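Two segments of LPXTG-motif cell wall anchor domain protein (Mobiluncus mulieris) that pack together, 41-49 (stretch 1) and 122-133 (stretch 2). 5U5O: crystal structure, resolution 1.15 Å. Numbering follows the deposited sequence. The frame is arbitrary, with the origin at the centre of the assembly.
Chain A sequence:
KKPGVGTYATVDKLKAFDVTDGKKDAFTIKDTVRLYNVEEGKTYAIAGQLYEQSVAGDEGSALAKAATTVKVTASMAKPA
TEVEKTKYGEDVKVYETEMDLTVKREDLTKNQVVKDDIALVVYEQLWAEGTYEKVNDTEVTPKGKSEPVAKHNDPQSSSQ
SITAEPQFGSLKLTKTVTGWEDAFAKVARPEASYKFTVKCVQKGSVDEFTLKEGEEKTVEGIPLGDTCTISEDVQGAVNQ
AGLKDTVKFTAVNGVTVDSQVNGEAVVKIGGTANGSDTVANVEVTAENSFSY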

# COMPACT_ATOMS: atom_id res chain seq x y z
N GLY A 41 -7.37 -38.36 14.86
CA GLY A 41 -8.50 -39.15 14.42
C GLY A 41 -9.83 -38.43 14.34
O GLY A 41 -10.77 -38.95 13.77
N LYS A 42 -9.94 -37.26 14.97
CA LYS A 42 -11.15 -36.46 14.85
C LYS A 42 -11.08 -35.55 13.62
O LYS A 42 -10.00 -35.12 13.23
CB LYS A 42 -11.41 -35.64 16.12
CG LYS A 42 -11.72 -36.52 17.35
CD LYS A 42 -12.52 -35.83 18.46
CE LYS A 42 -14.02 -35.79 18.18
NZ LYS A 42 -14.79 -35.08 19.24
N THR A 43 -12.26 -35.22 13.11
CA THR A 43 -12.41 -34.36 11.95
C THR A 43 -13.00 -33.03 12.37
O THR A 43 -14.15 -32.95 12.76
CB THR A 43 -13.28 -35.00 10.85
OG1 THR A 43 -12.67 -36.22 10.46
CG2 THR A 43 -13.41 -34.05 9.64
N TYR A 44 -12.20 -31.98 12.25
CA TYR A 44 -12.57 -30.62 12.59
C TYR A 44 -12.87 -29.85 11.30
O TYR A 44 -12.42 -30.25 10.20
CB TYR A 44 -11.40 -29.92 13.27
CG TYR A 44 -11.01 -30.57 14.58
CD1 TYR A 44 -10.20 -31.69 14.61
CD2 TYR A 44 -11.40 -30.01 15.79
CE1 TYR A 44 -9.85 -32.29 15.82
CE2 TYR A 44 -11.03 -30.60 17.00
CZ TYR A 44 -10.25 -31.73 17.01
OH TYR A 44 -9.88 -32.37 18.18
N ALA A 45 -13.62 -28.77 11.43
CA ALA A 45 -13.73 -27.79 10.34
C ALA A 45 -12.95 -26.56 10.76
O ALA A 45 -12.97 -26.13 11.92
CB ALA A 45 -15.18 -27.41 10.05
N ILE A 46 -12.24 -25.99 9.79
CA ILE A 46 -11.53 -24.73 9.96
C ILE A 46 -12.03 -23.69 8.96
O ILE A 46 -12.36 -24.04 7.81
CB ILE A 46 -9.99 -24.90 9.90
CG1 ILE A 46 -9.53 -25.64 8.65
CG2 ILE A 46 -9.53 -25.58 11.20
CD1 ILE A 46 -8.03 -25.60 8.47
N ALA A 47 -12.05 -22.44 9.37
CA ALA A 47 -12.40 -21.33 8.46
C ALA A 47 -11.46 -20.20 8.69
O ALA A 47 -11.09 -19.90 9.85
CB ALA A 47 -13.82 -20.87 8.71
N GLY A 48 -11.09 -19.55 7.60
CA GLY A 48 -10.28 -18.35 7.63
C GLY A 48 -10.94 -17.22 6.86
O GLY A 48 -11.66 -17.46 5.87
N GLN A 49 -10.67 -15.99 7.29
CA GLN A 49 -11.10 -14.78 6.59
C GLN A 49 -9.98 -13.77 6.61
O GLN A 49 -9.24 -13.66 7.58
CB GLN A 49 -12.35 -14.15 7.21
CG GLN A 49 -13.50 -15.10 7.46
CD GLN A 49 -13.35 -15.90 8.75
OE1 GLN A 49 -12.90 -15.37 9.79
NE2 GLN A 49 -13.72 -17.17 8.70
N VAL A 122 -5.56 -11.95 9.07
CA VAL A 122 -6.29 -13.21 8.94
C VAL A 122 -6.92 -13.57 10.30
O VAL A 122 -6.26 -13.46 11.35
CB VAL A 122 -5.34 -14.34 8.55
CG1 VAL A 122 -6.01 -15.71 8.62
CG2 VAL A 122 -4.82 -14.07 7.15
N TYR A 123 -8.20 -13.93 10.27
CA TYR A 123 -8.95 -14.48 11.41
C TYR A 123 -9.18 -15.95 11.09
O TYR A 123 -9.29 -16.34 9.92
CB TYR A 123 -10.28 -13.76 11.50
CG TYR A 123 -10.25 -12.43 12.27
CD1 TYR A 123 -9.09 -11.67 12.41
CD2 TYR A 123 -11.42 -11.96 12.88
CE1 TYR A 123 -9.09 -10.47 13.13
CE2 TYR A 123 -11.43 -10.77 13.59
CZ TYR A 123 -10.26 -10.03 13.71
OH TYR A 123 -10.30 -8.86 14.43
N GLU A 124 -9.26 -16.79 12.14
CA GLU A 124 -9.44 -18.24 11.97
C GLU A 124 -10.36 -18.78 13.06
O GLU A 124 -10.33 -18.29 14.22
CB GLU A 124 -8.11 -18.99 12.05
CG GLU A 124 -8.15 -20.41 11.49
CD GLU A 124 -8.05 -20.45 9.96
OE1 GLU A 124 -7.70 -19.42 9.34
OE2 GLU A 124 -8.38 -21.50 9.40
N GLN A 125 -11.19 -19.74 12.70
CA GLN A 125 -12.00 -20.46 13.70
C GLN A 125 -11.85 -21.95 13.50
O GLN A 125 -11.69 -22.46 12.35
CB GLN A 125 -13.47 -20.05 13.64
CG GLN A 125 -13.70 -18.54 13.69
CD GLN A 125 -13.50 -17.87 12.33
OE1 GLN A 125 -13.96 -18.38 11.31
NE2 GLN A 125 -12.79 -16.74 12.30
N LEU A 126 -11.98 -22.67 14.63
CA LEU A 126 -11.89 -24.12 14.68
C LEU A 126 -13.19 -24.67 15.23
O LEU A 126 -13.59 -24.28 16.34
CB LEU A 126 -10.73 -24.53 15.60
CG LEU A 126 -10.52 -26.02 15.87
CD1 LEU A 126 -10.12 -26.75 14.60
CD2 LEU A 126 -9.50 -26.23 16.99
N TRP A 127 -13.79 -25.64 14.54
CA TRP A 127 -15.08 -26.22 14.88
C TRP A 127 -14.86 -27.71 15.16
O TRP A 127 -14.27 -28.43 14.35
CB TRP A 127 -16.10 -26.06 13.74
CG TRP A 127 -16.49 -24.65 13.42
CD1 TRP A 127 -15.77 -23.74 12.70
CD2 TRP A 127 -17.73 -24.01 13.74
NE1 TRP A 127 -16.46 -22.57 12.58
CE2 TRP A 127 -17.68 -22.71 13.20
CE3 TRP A 127 -18.88 -24.41 14.43
CZ2 TRP A 127 -18.72 -21.80 13.33
CZ3 TRP A 127 -19.92 -23.50 14.56
CH2 TRP A 127 -19.83 -22.21 14.02
N ALA A 128 -15.33 -28.18 16.32
CA ALA A 128 -15.24 -29.60 16.65
C ALA A 128 -16.17 -30.45 15.80
O ALA A 128 -17.20 -29.98 15.30
CB ALA A 128 -15.53 -29.85 18.12
N GLU A 129 -15.81 -31.72 15.67
CA GLU A 129 -16.61 -32.69 14.94
C GLU A 129 -18.08 -32.67 15.48
O GLU A 129 -18.31 -32.58 16.69
CB GLU A 129 -15.98 -34.07 15.10
CG GLU A 129 -16.50 -35.12 14.13
CD GLU A 129 -15.81 -36.46 14.28
OE1 GLU A 129 -14.57 -36.51 14.37
OE2 GLU A 129 -16.53 -37.49 14.28
N GLY A 130 -19.03 -32.64 14.55
CA GLY A 130 -20.46 -32.67 14.87
C GLY A 130 -21.14 -31.36 15.22
O GLY A 130 -22.36 -31.33 15.44
N THR A 131 -20.38 -30.26 15.27
CA THR A 131 -20.91 -28.96 15.71
C THR A 131 -21.35 -28.05 14.56
O THR A 131 -21.86 -26.95 14.79
CB THR A 131 -19.88 -28.19 16.57
OG1 THR A 131 -18.74 -27.83 15.78
CG2 THR A 131 -19.43 -29.04 17.77
N TYR A 132 -21.17 -28.52 13.33
CA TYR A 132 -21.49 -27.74 12.13
C TYR A 132 -22.47 -28.53 11.26
O TYR A 132 -22.33 -29.74 11.12
CB TYR A 132 -20.20 -27.37 11.35
CG TYR A 132 -19.18 -28.49 11.13
CD1 TYR A 132 -18.24 -28.80 12.10
CD2 TYR A 132 -19.13 -29.20 9.92
CE1 TYR A 132 -17.30 -29.81 11.90
CE2 TYR A 132 -18.19 -30.21 9.72
CZ TYR A 132 -17.27 -30.51 10.71
OH TYR A 132 -16.33 -31.51 10.52
N GLU A 133 -23.47 -27.84 10.70
CA GLU A 133 -24.48 -28.47 9.83
C GLU A 133 -23.84 -28.90 8.52
O GLU A 133 -24.09 -29.99 8.02
CB GLU A 133 -25.66 -27.54 9.57
O HOH W 1 -13.11 -38.31 12.05
O HOH W 2 -17.07 -33.39 18.87

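The two segments pair as neighbouring antiparallel strands, 43-49 against 122-127, and their backbones carry most of the polar contact. Three residue pairs each close a double hydrogen bond. Ala45 N donates to Trp127 O (3.0 Å) and Trp127 N to Ala45 O (2.8 Å); Ala47 N reaches Gln125 O (3.0 Å) and Gln125 N returns to Ala47 O (2.9 Å); Gln49 N bonds Tyr123 O (3.0 Å) and Tyr123 N bonds Gln49 O (2.9 Å). Between these rungs lie the non-hydrogen-bonded pairs Ile46-Leu126 and Gly48-Glu124, where CA-H...O contacts fill the gaps, among them Ile46 CA to Gln125 O at 3.3 Å and Gly48 CA to Tyr123 O at 3.2 Å.

The ladder is reinforced by a reciprocal pair of side-chain amides. Gln125 NE2 donates to Gln49 OE1 and Gln49 NE2 to Gln125 OE1, both at 2.9 Å. The two side chains adopt nearly the same conformation, with chi1 m and chi2 p, which brings each amide's donor opposite the other's acceptor on the face that also carries Ala45, Ala47, Tyr123 and Trp127.

Beyond the paired strands, Glu129 extends the contact. Its extended side chain (chi1 and chi2 both t) places OE1 2.9 Å from Thr43 N, in a nearly linear hydrogen bond of 172°. A water donates to both Gly41 O (3.0 Å) and Glu129 OE1 (3.3 Å) while accepting from Thr43 OG1 (2.7 Å); a second accepts from Lys42 NZ (2.9 Å) and donates to Glu129 O (2.6 Å). Glu129 lies within a type II turn from Ala128 to Thr131, after which Tyr132 comes back toward the first strand. There Ala45 CB sits over the Tyr132 ring, 3.8 Å from its centroid and 15° off the normal, a CH-pi contact over the ring face. Ala45 CB also lies 4.0 Å from Trp127 CB.

On the other face, Leu126 CD1 packs against both Ile46 CG2 (3.6 Å) and Tyr44 CB (3.7 Å), joining the strands through a buried apolar cluster. Farther along this face the end of the Glu124 side chain comes nearer to the first strand, and Gly48 leaves room for it: Gly48 CA is 3.3 Å from Glu124 OE1, whereas an ideal CB at position 48 would come within 2.7 Å of Glu124 OE1, a clash. Ala47 O is 3.2 Å from Glu124 OE2, but both are acceptors and no hydrogen bond links them.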